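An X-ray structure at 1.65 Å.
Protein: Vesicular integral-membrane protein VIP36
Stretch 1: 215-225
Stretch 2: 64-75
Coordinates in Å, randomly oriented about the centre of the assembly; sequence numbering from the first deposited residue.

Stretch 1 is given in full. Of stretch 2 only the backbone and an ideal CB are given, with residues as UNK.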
ATOM      1  N   SER A 215      -9.479 -15.947   5.376  1.00 17.28           N
ATOM      2  CA  SER A 215      -9.219 -15.526   4.026  1.00 16.97           C
ATOM      3  C   SER A 215     -10.206 -14.434   3.585  1.00 16.88           C
ATOM      4  O   SER A 215     -11.124 -14.068   4.328  1.00 17.74           O
ATOM      5  CB  SER A 215      -9.261 -16.723   3.072  1.00 17.94           C
ATOM      6  OG  SER A 215     -10.578 -17.245   2.999  1.00 19.47           O
ATOM      7  N   ASP A 216      -9.945 -13.924   2.393  1.00 16.65           N
ATOM      8  CA  ASP A 216     -10.775 -12.927   1.693  1.00 17.12           C
ATOM      9  C   ASP A 216     -10.206 -12.792   0.292  1.00 17.26           C
ATOM     10  O   ASP A 216      -9.020 -13.054   0.028  1.00 16.83           O
ATOM     11  CB  ASP A 216     -10.676 -11.523   2.334  1.00 17.89           C
ATOM     12  CG  ASP A 216     -11.848 -11.158   3.203  1.00 19.43           C
ATOM     13  OD1 ASP A 216     -12.985 -11.687   3.040  1.00 20.89           O
ATOM     14  OD2 ASP A 216     -11.643 -10.269   4.063  1.00 21.23           O
ATOM     15  N   ASN A 217     -11.035 -12.342  -0.636  1.00 16.83           N
ATOM     16  CA  ASN A 217     -10.497 -11.882  -1.896  1.00 16.67           C
ATOM     17  C   ASN A 217      -9.878 -10.519  -1.650  1.00 17.23           C
ATOM     18  O   ASN A 217     -10.510  -9.673  -1.032  1.00 17.97           O
ATOM     19  CB  ASN A 217     -11.613 -11.686  -2.919  1.00 17.67           C
ATOM     20  CG  ASN A 217     -12.292 -12.986  -3.291  1.00 18.56           C
ATOM     21  OD1 ASN A 217     -11.694 -13.831  -3.972  1.00 19.58           O
ATOM     22  ND2 ASN A 217     -13.551 -13.145  -2.855  1.00 21.69           N
ATOM     23  N   HIS A 218      -8.645 -10.344  -2.111  1.00 16.27           N
ATOM     24  CA  HIS A 218      -7.958  -9.040  -2.052  1.00 16.79           C
ATOM     25  C   HIS A 218      -7.644  -8.623  -3.477  1.00 17.01           C
ATOM     26  O   HIS A 218      -6.712  -9.118  -4.080  1.00 17.01           O
ATOM     27  CB  HIS A 218      -6.664  -9.161  -1.199  1.00 16.32           C
ATOM     28  CG  HIS A 218      -6.920  -9.536   0.225  1.00 17.80           C
ATOM     29  ND1 HIS A 218      -6.717 -10.816   0.713  1.00 16.78           N
ATOM     30  CD2 HIS A 218      -7.305  -8.792   1.287  1.00 17.32           C
ATOM     31  CE1 HIS A 218      -7.034 -10.850   1.996  1.00 17.09           C
ATOM     32  NE2 HIS A 218      -7.385  -9.632   2.371  1.00 18.54           N
ATOM     33  N   ASP A 219      -8.461  -7.704  -4.030  1.00 16.69           N
ATOM     34  CA  ASP A 219      -8.305  -7.282  -5.424  1.00 17.10           C
ATOM     35  C   ASP A 219      -7.752  -5.857  -5.559  1.00 17.17           C
ATOM     36  O   ASP A 219      -8.082  -4.984  -4.763  1.00 18.49           O
ATOM     37  CB  ASP A 219      -9.649  -7.295  -6.167  1.00 17.41           C
ATOM     38  CG  ASP A 219     -10.303  -8.663  -6.198  1.00 19.54           C
ATOM     39  OD1 ASP A 219      -9.586  -9.665  -6.011  1.00 18.53           O
ATOM     40  OD2 ASP A 219     -11.529  -8.729  -6.438  1.00 21.51           O
ATOM     41  N   ILE A 220      -6.927  -5.647  -6.579  1.00 17.86           N
ATOM     42  CA  ILE A 220      -6.490  -4.295  -6.988  1.00 18.81           C
ATOM     43  C   ILE A 220      -7.052  -4.068  -8.381  1.00 19.44           C
ATOM     44  O   ILE A 220      -6.695  -4.787  -9.305  1.00 20.11           O
ATOM     45  CB  ILE A 220      -4.946  -4.168  -7.043  1.00 18.65           C
ATOM     46  CG1 ILE A 220      -4.318  -4.523  -5.687  1.00 20.22           C
ATOM     47  CG2 ILE A 220      -4.513  -2.738  -7.481  1.00 19.65           C
ATOM     48  CD1 ILE A 220      -4.685  -3.587  -4.522  1.00 19.62           C
ATOM     49  N   ILE A 221      -7.942  -3.078  -8.525  1.00 19.40           N
ATOM     50  CA  ILE A 221      -8.497  -2.764  -9.854  1.00 19.77           C
ATOM     51  C   ILE A 221      -7.558  -1.828 -10.608  1.00 19.70           C
ATOM     52  O   ILE A 221      -7.252  -2.038 -11.783  1.00 20.52           O
ATOM     53  CB  ILE A 221      -9.909  -2.176  -9.774  1.00 19.67           C
ATOM     54  CG1 ILE A 221     -10.922  -3.210  -9.268  1.00 22.52           C
ATOM     55  CG2 ILE A 221     -10.357  -1.652 -11.174  1.00 20.47           C
ATOM     56  CD1 ILE A 221     -10.953  -3.433  -7.744  1.00 23.57           C
ATOM     57  N   SER A 222      -7.088  -0.782  -9.925  1.00 19.07           N
ATOM     58  CA  SER A 222      -6.136   0.116 -10.543  1.00 18.61           C
ATOM     59  C   SER A 222      -5.267   0.761  -9.479  1.00 18.98           C
ATOM     60  O   SER A 222      -5.672   0.845  -8.310  1.00 19.00           O
ATOM     61  CB  SER A 222      -6.854   1.228 -11.349  1.00 18.94           C
ATOM     62  OG  SER A 222      -7.627   2.027 -10.488  1.00 19.57           O
ATOM     63  N   MET A 223      -4.093   1.185  -9.912  1.00 19.74           N
ATOM     64  CA  MET A 223      -3.193   2.037  -9.139  1.00 21.16           C
ATOM     65  C   MET A 223      -2.774   3.143 -10.088  1.00 20.21           C
ATOM     66  O   MET A 223      -2.249   2.878 -11.163  1.00 20.33           O
ATOM     67  CB  MET A 223      -1.986   1.221  -8.692  1.00 21.27           C
ATOM     68  CG  MET A 223      -2.408   0.122  -7.711  1.00 22.73           C
ATOM     69  SD  MET A 223      -1.027  -0.834  -7.087  1.00 26.64           S
ATOM     70  CE  MET A 223      -0.151   0.359  -6.085  1.00 26.37           C
ATOM     71  N   LYS A 224      -3.048   4.388  -9.712  1.00 20.54           N
ATOM     72  CA  LYS A 224      -2.788   5.511 -10.603  1.00 20.46           C
ATOM     73  C   LYS A 224      -1.908   6.480  -9.860  1.00 20.00           C
ATOM     74  O   LYS A 224      -2.308   6.989  -8.806  1.00 20.94           O
ATOM     75  CB  LYS A 224      -4.104   6.173 -11.029  1.00 20.94           C
ATOM     76  CG  LYS A 224      -4.947   5.277 -11.936  1.00 22.84           C
ATOM     77  CD  LYS A 224      -6.322   5.900 -12.190  1.00 26.16           C
ATOM     78  CE  LYS A 224      -7.202   4.991 -13.040  1.00 28.51           C
ATOM     79  NZ  LYS A 224      -8.460   5.715 -13.434  1.00 31.01           N
ATOM     80  N   LEU A 225      -0.708   6.671 -10.381  1.00 19.53           N
ATOM     81  CA  LEU A 225       0.288   7.492  -9.705  1.00 19.63           C
ATOM     82  C   LEU A 225       0.379   8.832 -10.405  1.00 20.69           C
ATOM     83  O   LEU A 225       0.652   8.884 -11.617  1.00 20.59           O
ATOM     84  CB  LEU A 225       1.642   6.778  -9.710  1.00 20.40           C
ATOM     85  CG  LEU A 225       2.772   7.339  -8.841  1.00 21.95           C
ATOM     86  CD1 LEU A 225       3.363   8.593  -9.430  1.00 24.90           C
ATOM     87  CD2 LEU A 225       2.330   7.569  -7.404  1.00 21.43           C
ATOM     88  N   UNK A  64       4.454  12.944  -4.962  1.00 19.86           N
ATOM     89  CA  UNK A  64       3.540  12.067  -5.684  1.00 19.02           C
ATOM     90  C   UNK A  64       2.281  11.746  -4.911  1.00 18.67           C
ATOM     91  O   UNK A  64       2.199  11.938  -3.683  1.00 17.13           O
ATOM     92  CB  UNK A  64       4.252  10.763  -6.050  1.00 19.02           C
ATOM     93  N   UNK A  65       1.275  11.267  -5.640  1.00 17.65           N
ATOM     94  CA  UNK A  65       0.058  10.839  -4.992  1.00 17.94           C
ATOM     95  C   UNK A  65      -0.426   9.614  -5.721  1.00 18.53           C
ATOM     96  O   UNK A  65      -0.618   9.663  -6.945  1.00 18.99           O
ATOM     97  CB  UNK A  65      -1.001  11.943  -4.978  1.00 17.94           C
ATOM     98  N   UNK A  66      -0.576   8.519  -4.974  1.00 17.91           N
ATOM     99  CA  UNK A  66      -1.069   7.244  -5.526  1.00 17.85           C
ATOM    100  C   UNK A  66      -2.536   7.028  -5.168  1.00 18.07           C
ATOM    101  O   UNK A  66      -2.930   7.122  -4.010  1.00 18.78           O
ATOM    102  CB  UNK A  66      -0.229   6.074  -5.010  1.00 17.85           C
ATOM    103  N   UNK A  67      -3.371   6.751  -6.174  1.00 19.07           N
ATOM    104  CA  UNK A  67      -4.750   6.407  -5.916  1.00 18.72           C
ATOM    105  C   UNK A  67      -4.964   4.936  -6.198  1.00 18.75           C
ATOM    106  O   UNK A  67      -4.636   4.454  -7.277  1.00 19.28           O
ATOM    107  CB  UNK A  67      -5.696   7.266  -6.757  1.00 18.72           C
ATOM    108  N   UNK A  68      -5.517   4.229  -5.237  1.00 18.24           N
ATOM    109  CA  UNK A  68      -5.694   2.771  -5.399  1.00 18.22           C
ATOM    110  C   UNK A  68      -7.160   2.452  -5.347  1.00 18.37           C
ATOM    111  O   UNK A  68      -7.824   2.726  -4.363  1.00 18.56           O
ATOM    112  CB  UNK A  68      -4.940   1.985  -4.325  1.00 18.22           C
ATOM    113  N   UNK A  69      -7.675   1.872  -6.429  1.00 18.19           N
ATOM    114  CA  UNK A  69      -9.008   1.334  -6.411  1.00 17.99           C
ATOM    115  C   UNK A  69      -8.852  -0.166  -6.098  1.00 18.29           C
ATOM    116  O   UNK A  69      -8.264  -0.902  -6.895  1.00 18.66           O
ATOM    117  CB  UNK A  69      -9.738   1.585  -7.732  1.00 17.99           C
ATOM    118  N   UNK A  70      -9.328  -0.551  -4.925  1.00 17.60           N
ATOM    119  CA  UNK A  70      -9.150  -1.925  -4.424  1.00 18.21           C
ATOM    120  C   UNK A  70     -10.501  -2.492  -4.051  1.00 18.33           C
ATOM    121  O   UNK A  70     -11.495  -1.773  -3.959  1.00 19.09           O
ATOM    122  CB  UNK A  70      -8.203  -1.965  -3.223  1.00 18.21           C
ATOM    123  N   UNK A  71     -10.561  -3.802  -3.825  1.00 17.50           N
ATOM    124  CA  UNK A  71     -11.771  -4.395  -3.296  1.00 18.45           C
ATOM    125  C   UNK A  71     -11.400  -5.560  -2.392  1.00 18.98           C
ATOM    126  O   UNK A  71     -10.714  -6.479  -2.839  1.00 20.18           O
ATOM    127  CB  UNK A  71     -12.698  -4.850  -4.425  1.00 18.45           C
ATOM    128  N   UNK A  72     -11.823  -5.487  -1.140  1.00 19.34           N
ATOM    129  CA  UNK A  72     -11.663  -6.597  -0.208  1.00 20.06           C
ATOM    130  C   UNK A  72     -13.035  -7.164   0.076  1.00 20.74           C
ATOM    131  O   UNK A  72     -13.929  -6.468   0.575  1.00 21.01           O
ATOM    132  CB  UNK A  72     -10.968  -6.158   1.083  1.00 20.06           C
ATOM    133  N   UNK A  73     -13.205  -8.444  -0.230  1.00 20.16           N
ATOM    134  CA  UNK A  73     -14.523  -9.039  -0.116  1.00 20.55           C
ATOM    135  C   UNK A  73     -14.430 -10.547   0.026  1.00 20.50           C
ATOM    136  O   UNK A  73     -13.543 -11.155  -0.529  1.00 19.63           O
ATOM    137  CB  UNK A  73     -15.381  -8.674  -1.329  1.00 20.55           C
ATOM    138  N   UNK A  74     -15.346 -11.132   0.777  1.00 21.70           N
ATOM    139  CA  UNK A  74     -15.369 -12.587   0.886  1.00 23.17           C
ATOM    140  C   UNK A  74     -16.569 -13.053   1.663  1.00 24.13           C
ATOM    141  O   UNK A  74     -17.417 -12.254   2.065  1.00 24.64           O
ATOM    142  CB  UNK A  74     -14.089 -13.102   1.547  1.00 23.17           C
ATOM    143  N   UNK A  75     -16.630 -14.359   1.888  1.00 25.04           N
ATOM    144  CA  UNK A  75     -17.835 -14.967   2.434  1.00 26.08           C
ATOM    145  C   UNK A  75     -17.707 -15.490   3.864  1.00 26.32           C
ATOM    146  O   UNK A  75     -18.661 -16.069   4.395  1.00 25.21           O
ATOM    147  CB  UNK A  75     -18.265 -16.119   1.523  1.00 26.08           C
TER

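The two strands run antiparallel, and alternation sorts most of stretch 2: positions 66, 68, 70 and 72 share a face with Ile 220 and Met 223, while 67, 69, 71 and 73 share the other with Asp 219 and Ser 222.

Position 64 has its ideal CB 4.0 Å from Leu 225 CD2, so an apolar residue suits it. It is Trp 64, whose CB meets that methyl while the indole leads away. Position 65 points away, with nothing of stretch 1 near its ideal CB, so polar or charged residues would do; it is Glu 65.

At position 66 the ideal CB lies 3.8 Å from Leu 225 CD2, with Met 223 next along the face: a flexible or branched apolar chain would do. Met 66 brings its CE 3.9 Å from Met 223 CE.

Position 67 is a hydrogen-bonded pair with Lys 224, and many polar residues would fit beside that chain, whose end leads away. His 67 donates from N to Lys 224 O (2.8 Å), and its NE2 reaches back to Glu 65 OE1 (2.6 Å).

Position 68 faces Ile 220 and Met 223, where a compact beta-branched residue is apt. Val 68 sets CG1 4.1 Å from Ile 220 CD1 and 4.2 Å from Met 223 CG.

Position 69 sits at a bulge: its O accepts from both Ile 221 N (2.7 Å) and Ser 222 N (3.3 Å), and Ile 221, the extra residue, points toward this strand. A flat ring or an aliphatic chain could lie against it. His 69 takes Ile 221 CB over one ring face, 3.8 Å from the centroid, and a water links its ND1 to Ser 222 OG.

Position 70 offers Ile 220 CD1 4.1 Å from the ideal CB, favouring an apolar residue. Phe 70 touches it through CB, and its ring leads away.

Position 71 lies near Ile 221 CD1 and Asp 219 CB, so an aliphatic stem with a polar end suits; Lys 71 supplies the stem and sends its amine away.

The ideal CB of position 72 is 4.5 Å from His 218 CD2; a small apolar or beta-branched residue would suit. Val 72 CG1 lies 3.6 Å from Asp 216 OD2 and 3.9 Å from His 218 CD2.

Position 73 shares its face with Asn 217 CB and the Asp 219 carboxylate; a side chain whose donor reaches the latter would suit. His 73 lays its ring over Asn 217 CB and donates from NE2 to Asp 219 OD2 (2.9 Å, 170°).

At position 74 an ideal CB would sit 2.3 Å from Asp 216 OD1, a clash, so glycine is called for: Gly 74. Position 75 points away and stretch 1 demands nothing; it is Thr 75.

Stretch 2, residues 64-75: WEMHVHFKVHGT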
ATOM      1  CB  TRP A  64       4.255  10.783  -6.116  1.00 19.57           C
ATOM      2  CG  TRP A  64       5.044  10.081  -5.030  1.00 18.61           C
ATOM      3  CD1 TRP A  64       6.383  10.153  -4.826  1.00 18.82           C
ATOM      4  CD2 TRP A  64       4.527   9.199  -4.018  1.00 18.51           C
ATOM      5  NE1 TRP A  64       6.753   9.366  -3.763  1.00 19.47           N
ATOM      6  CE2 TRP A  64       5.635   8.762  -3.249  1.00 18.11           C
ATOM      7  CE3 TRP A  64       3.252   8.719  -3.705  1.00 16.41           C
ATOM      8  CZ2 TRP A  64       5.496   7.878  -2.162  1.00 18.61           C
ATOM      9  CZ3 TRP A  64       3.100   7.847  -2.608  1.00 18.52           C
ATOM     10  CH2 TRP A  64       4.223   7.429  -1.866  1.00 17.72           C
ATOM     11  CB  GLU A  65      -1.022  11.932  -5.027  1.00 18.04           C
ATOM     12  CG  GLU A  65      -2.289  11.556  -4.275  1.00 19.14           C
ATOM     13  CD  GLU A  65      -3.229  12.749  -4.069  1.00 21.83           C
ATOM     14  OE1 GLU A  65      -4.435  12.631  -4.361  1.00 26.53           O
ATOM     15  OE2 GLU A  65      -2.748  13.819  -3.620  1.00 26.84           O
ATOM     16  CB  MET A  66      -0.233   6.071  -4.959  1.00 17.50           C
ATOM     17  CG  MET A  66      -0.688   4.686  -5.489  1.00 19.53           C
ATOM     18  SD  MET A  66      -0.207   4.424  -7.212  1.00 20.10           S
ATOM     19  CE  MET A  66       1.449   3.758  -7.055  1.00 20.54           C
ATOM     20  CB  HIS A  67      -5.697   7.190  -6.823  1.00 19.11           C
ATOM     21  CG  HIS A  67      -5.673   8.659  -6.577  1.00 20.44           C
ATOM     22  ND1 HIS A  67      -6.388   9.551  -7.349  1.00 22.64           N
ATOM     23  CD2 HIS A  67      -5.010   9.397  -5.656  1.00 22.69           C
ATOM     24  CE1 HIS A  67      -6.167  10.778  -6.906  1.00 22.59           C
ATOM     25  NE2 HIS A  67      -5.338  10.714  -5.879  1.00 21.91           N
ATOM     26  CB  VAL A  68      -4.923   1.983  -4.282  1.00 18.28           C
ATOM     27  CG1 VAL A  68      -5.045   0.468  -4.496  1.00 19.31           C
ATOM     28  CG2 VAL A  68      -3.480   2.394  -4.274  1.00 18.28           C
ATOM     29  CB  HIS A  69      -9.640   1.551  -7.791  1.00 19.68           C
ATOM     30  CG  HIS A  69     -11.009   0.974  -7.928  1.00 20.18           C
ATOM     31  ND1 HIS A  69     -11.664   0.920  -9.140  1.00 24.02           N
ATOM     32  CD2 HIS A  69     -11.841   0.414  -7.022  1.00 22.38           C
ATOM     33  CE1 HIS A  69     -12.850   0.368  -8.968  1.00 23.78           C
ATOM     34  NE2 HIS A  69     -12.986   0.048  -7.696  1.00 24.74           N
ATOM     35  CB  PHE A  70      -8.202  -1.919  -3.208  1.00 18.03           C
ATOM     36  CG  PHE A  70      -8.787  -1.260  -1.987  1.00 15.44           C
ATOM     37  CD1 PHE A  70      -8.697   0.139  -1.835  1.00 16.88           C
ATOM     38  CD2 PHE A  70      -9.463  -1.999  -1.007  1.00 17.49           C
ATOM     39  CE1 PHE A  70      -9.281   0.772  -0.714  1.00 15.39           C
ATOM     40  CE2 PHE A  70     -10.026  -1.383   0.130  1.00 18.35           C
ATOM     41  CZ  PHE A  70      -9.946   0.033   0.268  1.00 16.94           C
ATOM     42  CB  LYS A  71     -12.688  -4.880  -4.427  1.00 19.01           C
ATOM     43  CG  LYS A  71     -14.074  -5.136  -3.952  1.00 19.89           C
ATOM     44  CD  LYS A  71     -14.971  -5.637  -5.083  1.00 24.07           C
ATOM     45  CE  LYS A  71     -16.283  -6.158  -4.517  1.00 28.47           C
ATOM     46  NZ  LYS A  71     -17.184  -5.079  -3.984  1.00 34.93           N
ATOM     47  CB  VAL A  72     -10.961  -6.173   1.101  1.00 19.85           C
ATOM     48  CG1 VAL A  72     -10.836  -7.375   2.047  1.00 20.96           C
ATOM     49  CG2 VAL A  72      -9.586  -5.574   0.758  1.00 19.70           C
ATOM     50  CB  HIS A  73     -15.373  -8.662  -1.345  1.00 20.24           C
ATOM     51  CG  HIS A  73     -14.771  -9.057  -2.656  1.00 20.48           C
ATOM     52  ND1 HIS A  73     -15.356 -10.003  -3.473  1.00 21.04           N
ATOM     53  CD2 HIS A  73     -13.635  -8.665  -3.287  1.00 20.05           C
ATOM     54  CE1 HIS A  73     -14.621 -10.150  -4.562  1.00 22.35           C
ATOM     55  NE2 HIS A  73     -13.578  -9.342  -4.479  1.00 23.16           N
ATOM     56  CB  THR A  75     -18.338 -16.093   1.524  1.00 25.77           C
ATOM     57  OG1 THR A  75     -17.334 -17.109   1.445  1.00 29.50           O
ATOM     58  CG2 THR A  75     -18.649 -15.567   0.126  1.00 28.26           C
TER
HETATM   59  O   HOH W   1      -6.798   4.100  -9.091  1.00 25.54           O
HETATM   60  O   HOH W   2     -10.220   2.211 -11.314  1.00 26.08           O
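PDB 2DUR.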